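Local coordinates for protein pectinesterase A (Erwinia chrysanthemi, PDB 2NTP) that hydrolyses the methyl esters of pectin, releasing methanol, in the first step of plant-tissue maceration and soft rot, at residues A[182-187]-A[328-333]. Sequence-based numbering, arbitrary orientation.
Sequences TALFNN and YTQSKV
The carboxamide of Gln330 offers neither face nor edge to Leu184; the aliphatic stem behind it does the touching. Leu184 CD2 lies 3.7 Å from Gln330 CG and 3.9 Å from Gln330 CA, and the two side chains cross at about a right angle, with the CD2 methyl resting against the root of the extended Gln330 chain. That chain also lies on Phe164 of the adjacent strand. The flat group that is touched is the backbone carbonyl of Val333, met at its oxygen by the methyl of Thr182, with CG2 3.6 Å from Val333 O. The same methyl sits 3.8 Å from Val333 CG1, a branch that also faces the stem of Leu184, 4.2 Å from its CB. With CG1 anti to the backbone N (chi1 177°), Val333 turns one methyl toward both Thr182 and Leu184. No hydrogen bond joins the segments; the contact is van der Waals packing, with one methyl-to-carbonyl approach.

The topology is that of the right-handed parallel beta-helix of pectinesterases. Strand 182-186 runs parallel between 162-166 and 220-223 in one long sheet, and the short helix starting at Gln330 packs on the outer surface of that sheet, away from the substrate and catalytic residues. Thr182 and Leu184 face this helix, whereas Phe185 points elsewhere and stacks on Phe165 of the neighbouring strand.

Thr182 OG1 is hydrogen-bonded to Tyr218 O, which probably helps hold the rotation that turns CG2 toward the helix. Thr329 is the N-cap: its OG1 accepts from Lys332 N at 3.3 Å, with an N-H...O angle of 156°, helping to fix the turn that carries Gln330 and Val333. Lys332 NZ forms a salt bridge with Glu327 OE1, just ahead of this turn.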
loop_
_atom_site.group_PDB
_atom_site.type_symbol
_atom_site.label_atom_id
_atom_site.label_comp_id
_atom_site.label_asym_id
_atom_site.label_seq_id
_atom_site.Cartn_x
_atom_site.Cartn_y
_atom_site.Cartn_z
ATOM N N THR A 182 -10.029 -0.456 -5.371
ATOM C CA THR A 182 -9.925 -1.688 -6.131
ATOM C C THR A 182 -8.462 -1.761 -6.551
ATOM O O THR A 182 -8.017 -1.000 -7.408
ATOM C CB THR A 182 -10.846 -1.675 -7.367
ATOM O OG1 THR A 182 -12.216 -1.560 -6.943
ATOM C CG2 THR A 182 -10.676 -2.949 -8.179
ATOM N N ALA A 183 -7.712 -2.652 -5.912
ATOM C CA ALA A 183 -6.279 -2.731 -6.139
ATOM C C ALA A 183 -5.900 -4.154 -6.503
ATOM O O ALA A 183 -6.114 -5.088 -5.721
ATOM C CB ALA A 183 -5.509 -2.263 -4.898
ATOM N N LEU A 184 -5.357 -4.308 -7.707
ATOM C CA LEU A 184 -4.955 -5.605 -8.238
ATOM C C LEU A 184 -3.435 -5.699 -8.232
ATOM O O LEU A 184 -2.748 -4.775 -8.682
ATOM C CB LEU A 184 -5.495 -5.787 -9.667
ATOM C CG LEU A 184 -5.115 -7.057 -10.443
ATOM C CD1 LEU A 184 -5.689 -8.318 -9.773
ATOM C CD2 LEU A 184 -5.591 -6.961 -11.885
ATOM N N PHE A 185 -2.924 -6.817 -7.720
ATOM C CA PHE A 185 -1.488 -7.041 -7.603
ATOM C C PHE A 185 -1.156 -8.308 -8.369
ATOM O O PHE A 185 -1.741 -9.364 -8.105
ATOM C CB PHE A 185 -1.084 -7.200 -6.128
ATOM C CG PHE A 185 -1.459 -6.024 -5.267
ATOM C CD1 PHE A 185 -2.748 -5.903 -4.738
ATOM C CD2 PHE A 185 -0.526 -5.029 -4.993
ATOM C CE1 PHE A 185 -3.094 -4.808 -3.954
ATOM C CE2 PHE A 185 -0.862 -3.933 -4.209
ATOM C CZ PHE A 185 -2.147 -3.818 -3.691
ATOM N N ASN A 186 -0.239 -8.204 -9.325
ATOM C CA ASN A 186 0.190 -9.377 -10.082
ATOM C C ASN A 186 1.702 -9.535 -10.109
ATOM O O ASN A 186 2.431 -8.581 -10.394
ATOM C CB ASN A 186 -0.363 -9.360 -11.507
ATOM C CG ASN A 186 -0.047 -10.648 -12.262
ATOM O OD1 ASN A 186 0.790 -10.663 -13.163
ATOM N ND2 ASN A 186 -0.680 -11.738 -11.860
ATOM N N ASN A 187 2.164 -10.748 -9.815
ATOM C CA ASN A 187 3.596 -11.057 -9.799
ATOM C C ASN A 187 4.378 -10.135 -8.863
ATOM O O ASN A 187 5.442 -9.621 -9.217
ATOM C CB ASN A 187 4.178 -11.051 -11.222
ATOM C CG ASN A 187 5.565 -11.657 -11.288
ATOM O OD1 ASN A 187 5.858 -12.644 -10.611
ATOM N ND2 ASN A 187 6.428 -11.069 -12.104
ATOM N N TYR A 328 -12.132 -13.182 -11.027
ATOM C CA TYR A 328 -11.022 -12.348 -10.551
ATOM C C TYR A 328 -9.889 -12.200 -11.566
ATOM O O TYR A 328 -8.721 -12.038 -11.199
ATOM C CB TYR A 328 -10.507 -12.867 -9.204
ATOM C CG TYR A 328 -11.531 -12.769 -8.096
ATOM C CD1 TYR A 328 -12.392 -13.831 -7.816
ATOM C CD2 TYR A 328 -11.643 -11.612 -7.327
ATOM C CE1 TYR A 328 -13.343 -13.742 -6.799
ATOM C CE2 TYR A 328 -12.584 -11.514 -6.305
ATOM C CZ TYR A 328 -13.428 -12.581 -6.045
ATOM O OH TYR A 328 -14.359 -12.485 -5.035
ATOM N N THR A 329 -10.241 -12.256 -12.848
ATOM C CA THR A 329 -9.296 -11.974 -13.925
ATOM C C THR A 329 -9.027 -10.476 -13.961
ATOM O O THR A 329 -9.835 -9.691 -13.462
ATOM C CB THR A 329 -9.859 -12.396 -15.295
ATOM O OG1 THR A 329 -11.059 -11.663 -15.557
ATOM C CG2 THR A 329 -10.166 -13.899 -15.326
ATOM N N GLN A 330 -7.905 -10.078 -14.559
ATOM C CA GLN A 330 -7.588 -8.657 -14.722
ATOM C C GLN A 330 -8.721 -7.896 -15.426
ATOM O O GLN A 330 -9.084 -6.791 -15.020
ATOM C CB GLN A 330 -6.268 -8.473 -15.472
ATOM C CG GLN A 330 -5.835 -7.016 -15.589
ATOM C CD GLN A 330 -4.577 -6.841 -16.397
ATOM O OE1 GLN A 330 -3.579 -7.524 -16.174
ATOM N NE2 GLN A 330 -4.612 -5.910 -17.342
ATOM N N SER A 331 -9.284 -8.504 -16.468
ATOM C CA SER A 331 -10.380 -7.897 -17.220
ATOM C C SER A 331 -11.586 -7.569 -16.334
ATOM O O SER A 331 -12.170 -6.486 -16.440
ATOM C CB SER A 331 -10.802 -8.814 -18.373
ATOM O OG SER A 331 -11.904 -8.272 -19.075
ATOM N N LYS A 332 -11.952 -8.502 -15.460
ATOM C CA LYS A 332 -13.113 -8.313 -14.590
ATOM C C LYS A 332 -12.835 -7.322 -13.464
ATOM O O LYS A 332 -13.675 -6.480 -13.152
ATOM C CB LYS A 332 -13.597 -9.644 -14.020
ATOM C CG LYS A 332 -14.186 -10.570 -15.069
ATOM C CD LYS A 332 -15.332 -11.379 -14.514
ATOM C CE LYS A 332 -16.066 -12.105 -15.630
ATOM N NZ LYS A 332 -17.497 -12.318 -15.282
ATOM N N VAL A 333 -11.649 -7.420 -12.869
ATOM C CA VAL A 333 -11.293 -6.571 -11.732
ATOM C C VAL A 333 -11.118 -5.109 -12.152
ATOM O O VAL A 333 -11.569 -4.197 -11.452
ATOM C CB VAL A 333 -10.033 -7.100 -10.995
ATOM C CG1 VAL A 333 -9.636 -6.170 -9.852
ATOM C CG2 VAL A 333 -10.291 -8.501 -10.460
#